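Local coordinates for imine reductase (PDB 4D3D), which catalyses the NADPH-dependent, S-selective reduction of the cyclic imine substrate 2-methylpyrroline, at the interface of chains A and B. Residues are numbered along the deposited sequence; one frame, centred on the assembly and turned at random. Chains: chain A/B, Imine reductase.

Contact 1: the interface of chains A and B. Residues chain A 199-200, 202-206, 275; chain B 192, 300, 303-304.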
ATOM      1  N   LEU A 199       4.075  -4.990  -1.773  1.00 11.79           N
ATOM      2  CA  LEU A 199       5.524  -5.067  -1.566  1.00 12.61           C
ATOM      3  C   LEU A 199       5.919  -4.171  -0.381  1.00 12.93           C
ATOM      4  O   LEU A 199       6.863  -4.498   0.352  1.00 13.37           O
ATOM      5  CB  LEU A 199       6.356  -4.700  -2.744  1.00 15.24           C
ATOM      6  CG  LEU A 199       7.012  -5.863  -3.531  1.00 22.79           C
ATOM      7  CD1 LEU A 199       6.107  -6.981  -3.827  1.00 28.21           C
ATOM      8  CD2 LEU A 199       7.764  -5.317  -4.769  1.00 26.00           C
ATOM      9  N   SER A 200       5.247  -3.045  -0.169  1.00 12.76           N
ATOM     10  CA  SER A 200       5.533  -2.244   1.024  1.00 12.53           C
ATOM     11  C   SER A 200       5.258  -2.916   2.324  1.00 12.90           C
ATOM     12  O   SER A 200       6.034  -2.768   3.297  1.00 12.00           O
ATOM     13  CB  SER A 200       4.841  -0.865   0.985  1.00 12.73           C
ATOM     14  OG  SER A 200       3.469  -0.927   1.411  1.00 13.48           O
ATOM     15  N   LEU A 202       5.598  -6.326   2.673  1.00 12.06           N
ATOM     16  CA  LEU A 202       6.666  -7.282   2.833  1.00 11.41           C
ATOM     17  C   LEU A 202       7.935  -6.576   3.288  1.00 12.10           C
ATOM     18  O   LEU A 202       8.631  -7.085   4.155  1.00 11.98           O
ATOM     19  CB  LEU A 202       6.945  -8.066   1.560  1.00 13.32           C
ATOM     20  CG  LEU A 202       5.764  -8.961   1.117  1.00 14.58           C
ATOM     21  CD1 LEU A 202       6.097  -9.536  -0.221  1.00 16.38           C
ATOM     22  CD2 LEU A 202       5.515 -10.125   2.077  1.00 14.58           C
ATOM     23  N   HIS A 203       8.141  -5.369   2.767  1.00 11.96           N
ATOM     24  CA  HIS A 203       9.328  -4.571   3.191  1.00 12.17           C
ATOM     25  C   HIS A 203       9.238  -4.179   4.697  1.00 11.66           C
ATOM     26  O   HIS A 203      10.201  -4.386   5.483  1.00 12.30           O
ATOM     27  CB  HIS A 203       9.389  -3.316   2.308  1.00 11.27           C
ATOM     28  CG  HIS A 203      10.587  -2.533   2.573  1.00 11.65           C
ATOM     29  ND1 HIS A 203      10.630  -1.507   3.509  1.00 12.64           N
ATOM     30  CD2 HIS A 203      11.801  -2.606   2.004  1.00 11.48           C
ATOM     31  CE1 HIS A 203      11.867  -1.036   3.531  1.00 12.68           C
ATOM     32  NE2 HIS A 203      12.588  -1.682   2.633  1.00 13.04           N
ATOM     33  N   ALA A 204       8.101  -3.666   5.120  1.00 12.18           N
ATOM     34  CA  ALA A 204       7.825  -3.344   6.507  1.00 11.85           C
ATOM     35  C   ALA A 204       7.997  -4.584   7.404  1.00 12.39           C
ATOM     36  O   ALA A 204       8.539  -4.494   8.520  1.00 12.27           O
ATOM     37  CB  ALA A 204       6.435  -2.742   6.668  1.00 12.65           C
ATOM     38  N   LEU A 205       7.483  -5.751   6.962  1.00 11.26           N
ATOM     39  CA  LEU A 205       7.589  -6.973   7.701  1.00 11.85           C
ATOM     40  C   LEU A 205       9.051  -7.397   7.856  1.00 11.59           C
ATOM     41  O   LEU A 205       9.448  -7.873   8.936  1.00 12.38           O
ATOM     42  CB  LEU A 205       6.717  -8.079   7.038  1.00 12.34           C
ATOM     43  CG  LEU A 205       6.805  -9.405   7.728  1.00 14.19           C
ATOM     44  CD1 LEU A 205       6.279  -9.364   9.142  1.00 14.07           C
ATOM     45  CD2 LEU A 205       6.001 -10.383   6.858  1.00 14.60           C
ATOM     46  N   ALA A 206       9.817  -7.243   6.817  1.00 11.60           N
ATOM     47  CA  ALA A 206      11.231  -7.599   6.923  1.00 11.01           C
ATOM     48  C   ALA A 206      11.935  -6.760   8.051  1.00 13.11           C
ATOM     49  O   ALA A 206      12.815  -7.339   8.792  1.00 12.07           O
ATOM     50  CB  ALA A 206      11.908  -7.387   5.608  1.00 11.80           C
ATOM     51  N   LEU A 275      13.222   0.227  -2.278  1.00 14.05           N
ATOM     52  CA  LEU A 275      11.834   0.690  -2.314  1.00 13.75           C
ATOM     53  C   LEU A 275      11.598   2.065  -1.573  1.00 14.35           C
ATOM     54  O   LEU A 275      11.096   3.034  -2.176  1.00 15.04           O
ATOM     55  CB  LEU A 275      10.845  -0.405  -1.812  1.00 15.89           C
ATOM     56  CG  LEU A 275       9.349  -0.134  -1.975  1.00 17.69           C
ATOM     57  CD1 LEU A 275       8.969   0.090  -3.431  1.00 19.84           C
ATOM     58  CD2 LEU A 275       8.492  -1.267  -1.384  1.00 18.56           C
TER
ATOM     59  N   ASP B 192       6.076   3.221   6.572  1.00 13.28           N
ATOM     60  CA  ASP B 192       6.627   2.611   5.369  1.00 13.13           C
ATOM     61  C   ASP B 192       5.404   2.227   4.429  1.00 14.25           C
ATOM     62  O   ASP B 192       5.401   2.572   3.223  1.00 14.08           O
ATOM     63  CB  ASP B 192       7.466   1.383   5.822  1.00 13.70           C
ATOM     64  CG  ASP B 192       8.312   0.759   4.736  1.00 14.22           C
ATOM     65  OD1 ASP B 192       8.496   1.355   3.662  1.00 15.79           O
ATOM     66  OD2 ASP B 192       8.783  -0.381   5.073  1.00 14.11           O
ATOM     67  N   ILE B 300      10.304 -11.438   0.300  1.00 15.91           N
ATOM     68  CA  ILE B 300      10.814 -11.002   1.594  1.00 17.77           C
ATOM     69  C   ILE B 300      12.286 -11.400   1.752  1.00 18.73           C
ATOM     70  O   ILE B 300      13.055 -10.717   2.397  1.00 18.29           O
ATOM     71  CB  ILE B 300       9.904 -11.458   2.729  1.00 19.95           C
ATOM     72  CG1 ILE B 300      10.162 -10.536   3.940  1.00 19.38           C
ATOM     73  CG2 ILE B 300      10.132 -12.869   3.043  1.00 20.03           C
ATOM     74  CD1 ILE B 300       9.238 -10.734   5.103  1.00 21.70           C
ATOM     75  N   PHE B 303      14.275  -8.521   0.356  1.00 17.18           N
ATOM     76  CA  PHE B 303      14.319  -7.399   1.275  1.00 16.58           C
ATOM     77  C   PHE B 303      15.300  -7.710   2.438  1.00 22.41           C
ATOM     78  O   PHE B 303      15.995  -6.805   2.915  1.00 19.26           O
ATOM     79  CB  PHE B 303      12.949  -7.070   1.775  1.00 16.18           C
ATOM     80  CG  PHE B 303      12.023  -6.484   0.741  1.00 14.81           C
ATOM     81  CD1 PHE B 303      12.469  -5.554  -0.181  1.00 17.86           C
ATOM     82  CD2 PHE B 303      10.684  -6.844   0.663  1.00 15.51           C
ATOM     83  CE1 PHE B 303      11.629  -5.001  -1.105  1.00 18.46           C
ATOM     84  CE2 PHE B 303       9.826  -6.287  -0.297  1.00 17.99           C
ATOM     85  CZ  PHE B 303      10.283  -5.332  -1.151  1.00 17.09           C
ATOM     86  N   LYS B 304      15.347  -8.978   2.853  1.00 20.41           N
ATOM     87  CA  LYS B 304      16.110  -9.398   4.024  1.00 28.09           C
ATOM     88  C   LYS B 304      17.550  -9.335   3.671  1.00 30.55           C
ATOM     89  O   LYS B 304      18.344  -9.000   4.539  1.00 44.14           O
ATOM     90  CB  LYS B 304      15.811 -10.868   4.469  1.00 24.16           C
ATOM     91  CG  LYS B 304      14.464 -11.055   5.101  1.00 32.51           C
TER
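A:His203 meets B:Phe303 and B:Asp192 with two different edges of its imidazole. The CD2 edge is turned onto the phenyl ring. A:His203 CD2 lies 3.7 Å from B:Phe303 CD1, and the ring planes stand 84° apart, an edge-to-face pair. A:His203 CB sits above the same phenyl, offset toward the rim. The ND1 edge faces the carboxylate. A:His203 ND1 donates to B:Asp192 OD2 over 2.7 Å, and the bond is close to straight, 168° at the hydrogen. The oxygen lies in the plane of the imidazole and accepts on its syn lone pair. The carboxylate itself is turned almost perpendicular to that plane. CG of A:His203 is anti to the backbone N (chi1 -175°), which carries the ring out between its two partners. The bond and the ring contact together should fix its rotation. The nearby carboxylate would be expected to favour a hydrogen on ND1.

B:Phe303 has more of its own surface buried by chain A than any other residue given here. Its ring lies across helix 182-210 of chain A. B:Phe303 CE2 comes 3.5 Å from the backbone oxygen A:Leu199 O. A:Leu202 CB meets the rim in the plane of the ring, 3.9 Å from B:Phe303 CE2. B:Phe303 CZ, the tip, reaches A:Leu199 CG at 4.1 Å, the two side chains crossing at about a right angle. Near the root of the phenyl, B:Phe303 CB packs on the A:Ala206 methyl.

B:Ile300 adds the next apolar step. The tip B:Ile300 CD1 touches A:Leu205 CD2 at 3.7 Å, while B:Ile300 CG1 rests on A:Ala206 CB at 4.0 Å.

The site is a helix-packing patch of a two-fold symmetric dimer, the arrangement typical of imine reductases. It fastens the C-terminal helix 300-304 and helix 182-210 of one chain to helix 182-210 of the other. The histidine-aspartate bond beside an apolar seam probably helps to set their register.

Contact 2: the interface of chains A and B. Residues chain A 233-234, 237; chain B 201, 215, 219, 222-223, 226.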
ATOM      1  N   VAL A 233      -7.921   8.789   0.724  1.00 17.84           N
ATOM      2  CA  VAL A 233      -8.302   8.896  -0.659  1.00 18.54           C
ATOM      3  C   VAL A 233      -9.634   9.709  -0.775  1.00 18.89           C
ATOM      4  O   VAL A 233      -9.680  10.575  -1.573  1.00 20.67           O
ATOM      5  CB  VAL A 233      -8.467   7.511  -1.317  1.00 19.56           C
ATOM      6  CG1 VAL A 233      -9.041   7.639  -2.718  1.00 20.01           C
ATOM      7  CG2 VAL A 233      -7.092   6.835  -1.421  1.00 20.85           C
ATOM      8  N   GLU A 234     -10.607   9.425   0.067  1.00 23.47           N
ATOM      9  CA  GLU A 234     -11.895  10.165   0.024  1.00 26.75           C
ATOM     10  C   GLU A 234     -11.652  11.682   0.285  1.00 25.04           C
ATOM     11  O   GLU A 234     -12.198  12.529  -0.434  1.00 24.30           O
ATOM     12  CB  GLU A 234     -12.911   9.638   1.050  1.00 31.20           C
ATOM     13  CG  GLU A 234     -13.489   8.223   0.867  1.00 39.14           C
ATOM     14  CD  GLU A 234     -14.016   7.586   2.190  1.00 46.59           C
ATOM     15  OE1 GLU A 234     -14.533   8.344   3.051  1.00 53.64           O
ATOM     16  OE2 GLU A 234     -13.880   6.349   2.422  1.00 45.43           O
ATOM     17  N   THR A 237      -9.610  13.372  -2.812  1.00 22.30           N
ATOM     18  CA  THR A 237     -10.187  13.223  -4.165  1.00 23.33           C
ATOM     19  C   THR A 237     -10.675  14.564  -4.807  1.00 23.28           C
ATOM     20  O   THR A 237     -10.296  14.868  -5.955  1.00 22.14           O
ATOM     21  CB  THR A 237     -11.281  12.106  -4.128  1.00 24.76           C
ATOM     22  OG1 THR A 237     -10.607  10.827  -4.126  1.00 21.83           O
ATOM     23  CG2 THR A 237     -12.236  12.133  -5.320  1.00 24.76           C
TER
ATOM     24  N   TYR B 201      -1.133   5.111  -5.096  1.00 13.59           N
ATOM     25  CA  TYR B 201      -2.461   5.703  -5.395  1.00 14.54           C
ATOM     26  C   TYR B 201      -2.301   6.924  -6.287  1.00 15.00           C
ATOM     27  O   TYR B 201      -2.947   7.041  -7.353  1.00 14.70           O
ATOM     28  CB  TYR B 201      -3.243   6.031  -4.161  1.00 15.26           C
ATOM     29  CG  TYR B 201      -4.386   6.935  -4.432  1.00 15.43           C
ATOM     30  CD1 TYR B 201      -5.511   6.488  -5.127  1.00 17.09           C
ATOM     31  CD2 TYR B 201      -4.275   8.325  -4.169  1.00 16.48           C
ATOM     32  CE1 TYR B 201      -6.537   7.380  -5.487  1.00 18.68           C
ATOM     33  CE2 TYR B 201      -5.275   9.217  -4.489  1.00 18.63           C
ATOM     34  CZ  TYR B 201      -6.400   8.774  -5.148  1.00 19.61           C
ATOM     35  OH  TYR B 201      -7.441   9.657  -5.503  1.00 19.28           O
ATOM     36  N   ALA B 215     -10.345  11.591 -10.489  1.00 23.96           N
ATOM     37  CA  ALA B 215     -10.251  10.979  -9.196  1.00 22.06           C
ATOM     38  C   ALA B 215     -11.610  10.550  -8.667  1.00 23.23           C
ATOM     39  O   ALA B 215     -11.731   9.535  -8.022  1.00 19.95           O
ATOM     40  CB  ALA B 215      -9.555  11.874  -8.214  1.00 23.33           C
ATOM     41  N   LEU B 219     -12.234   6.796  -7.420  1.00 19.26           N
ATOM     42  CA  LEU B 219     -12.499   6.640  -6.023  1.00 19.50           C
ATOM     43  C   LEU B 219     -13.012   5.275  -5.532  1.00 19.20           C
ATOM     44  O   LEU B 219     -12.403   4.640  -4.674  1.00 19.73           O
ATOM     45  CB  LEU B 219     -13.451   7.769  -5.515  1.00 21.13           C
ATOM     46  CG  LEU B 219     -13.929   7.740  -4.104  1.00 25.97           C
ATOM     47  CD1 LEU B 219     -12.801   7.777  -3.076  1.00 26.39           C
ATOM     48  CD2 LEU B 219     -14.960   8.873  -3.813  1.00 31.07           C
ATOM     49  N   ALA B 222     -10.269   2.534  -6.339  1.00 18.19           N
ATOM     50  CA  ALA B 222      -9.060   2.690  -5.434  1.00 17.20           C
ATOM     51  C   ALA B 222      -9.438   2.278  -4.019  1.00 17.52           C
ATOM     52  O   ALA B 222      -8.682   1.546  -3.329  1.00 17.08           O
ATOM     53  CB  ALA B 222      -8.510   4.156  -5.456  1.00 17.06           C
ATOM     54  N   SER B 223     -10.581   2.735  -3.502  1.00 17.06           N
ATOM     55  CA  SER B 223     -11.001   2.362  -2.180  1.00 19.67           C
ATOM     56  C   SER B 223     -11.182   0.894  -2.006  1.00 17.87           C
ATOM     57  O   SER B 223     -10.749   0.332  -1.005  1.00 20.01           O
ATOM     58  CB  SER B 223     -12.299   3.100  -1.733  1.00 21.83           C
ATOM     59  OG  SER B 223     -12.050   4.469  -1.800  1.00 24.13           O
ATOM     60  N   MET B 226      -7.809  -0.953  -1.838  1.00 18.05           N
ATOM     61  CA  MET B 226      -7.169  -0.750  -0.539  0.50 17.37           C
ATOM     62  C   MET B 226      -7.793  -1.520   0.596  1.00 17.25           C
ATOM     63  O   MET B 226      -7.109  -2.137   1.411  1.00 17.01           O
ATOM     64  CB  MET B 226      -7.171   0.732  -0.176  0.50 17.38           C
ATOM     65  CG  MET B 226      -6.291   1.488  -1.101  0.50 17.14           C
ATOM     66  SD  MET B 226      -6.503   3.255  -0.962  0.50 15.61           S
ATOM     67  CE  MET B 226      -4.978   3.716  -1.657  0.50 15.07           C
TER
HETATM   68  O   HOH W   1      -9.897   8.899  -6.055  1.00 20.32           O
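A:Val233 packs both of its methyl groups against chain B, among B:Tyr201, B:Leu219 and B:Met226. Its CB is the branch point on helix 215-242. CG1 is anti to the backbone N (chi1 173°), and this sets both methyls against the tyrosine, CG1 toward its hydroxyl end and CG2 over its face. A:Val233 CG1 lies 3.7 Å from B:Tyr201 CE1. A:Val233 CG1 also meets B:Leu219 CD1 at 3.8 Å. CG2 sits over the centre of the tyrosine ring, a CH-pi contact. On a further side A:Val233 CG2 touches the sulfur B:Met226 SD at 3.7 Å. The extended methionine chain brings that sulfur to the methyl.

B:Leu219 CD1 also reaches the backbone of the next residue, at A:Glu234 CA. A:Glu234 is poorly ordered, and its carboxylate is not interpreted.

One turn further along, A:Thr237 splits its two branches. The methyl A:Thr237 CG2 leans on B:Ala215 and lies 4.0 Å from B:Ala215 CB. The hydroxyl A:Thr237 OG1 turns back along its own helix and donates to A:Val233 O at 2.7 Å. The donor stands 44° out of the carbonyl plane. OG1 and B:Tyr201 OH are too far apart to bond directly.

The patch is an apolar helix-helix contact of the dimer, with a small polar corner bridged by solvent. There, water 1 links the chains. Water 1 lies 2.8 Å from the hydroxyl A:Thr237 OG1. It also bonds to the backbone oxygen B:Ala215 O. The phenol oxygen B:Tyr201 OH lies 2.6 Å from water 1.

The C-alpha centres of contact 1 and contact 2 lie about 23 Å apart in one interface. Helix 182-210 joins them: both chains use it in contact 1, and chain B brings it to contact 2 as well. Helix 215-242, from both chains, belongs to contact 2, whereas the C-terminal helix 300-304 enters at contact 1. Two-fold symmetry repeats each contact with the chains exchanged. Pairing is thus spread along the intertwined helical parts of the subunits, by a direct polar bond at one place and a water bridge at the other. This fits a stable dimer.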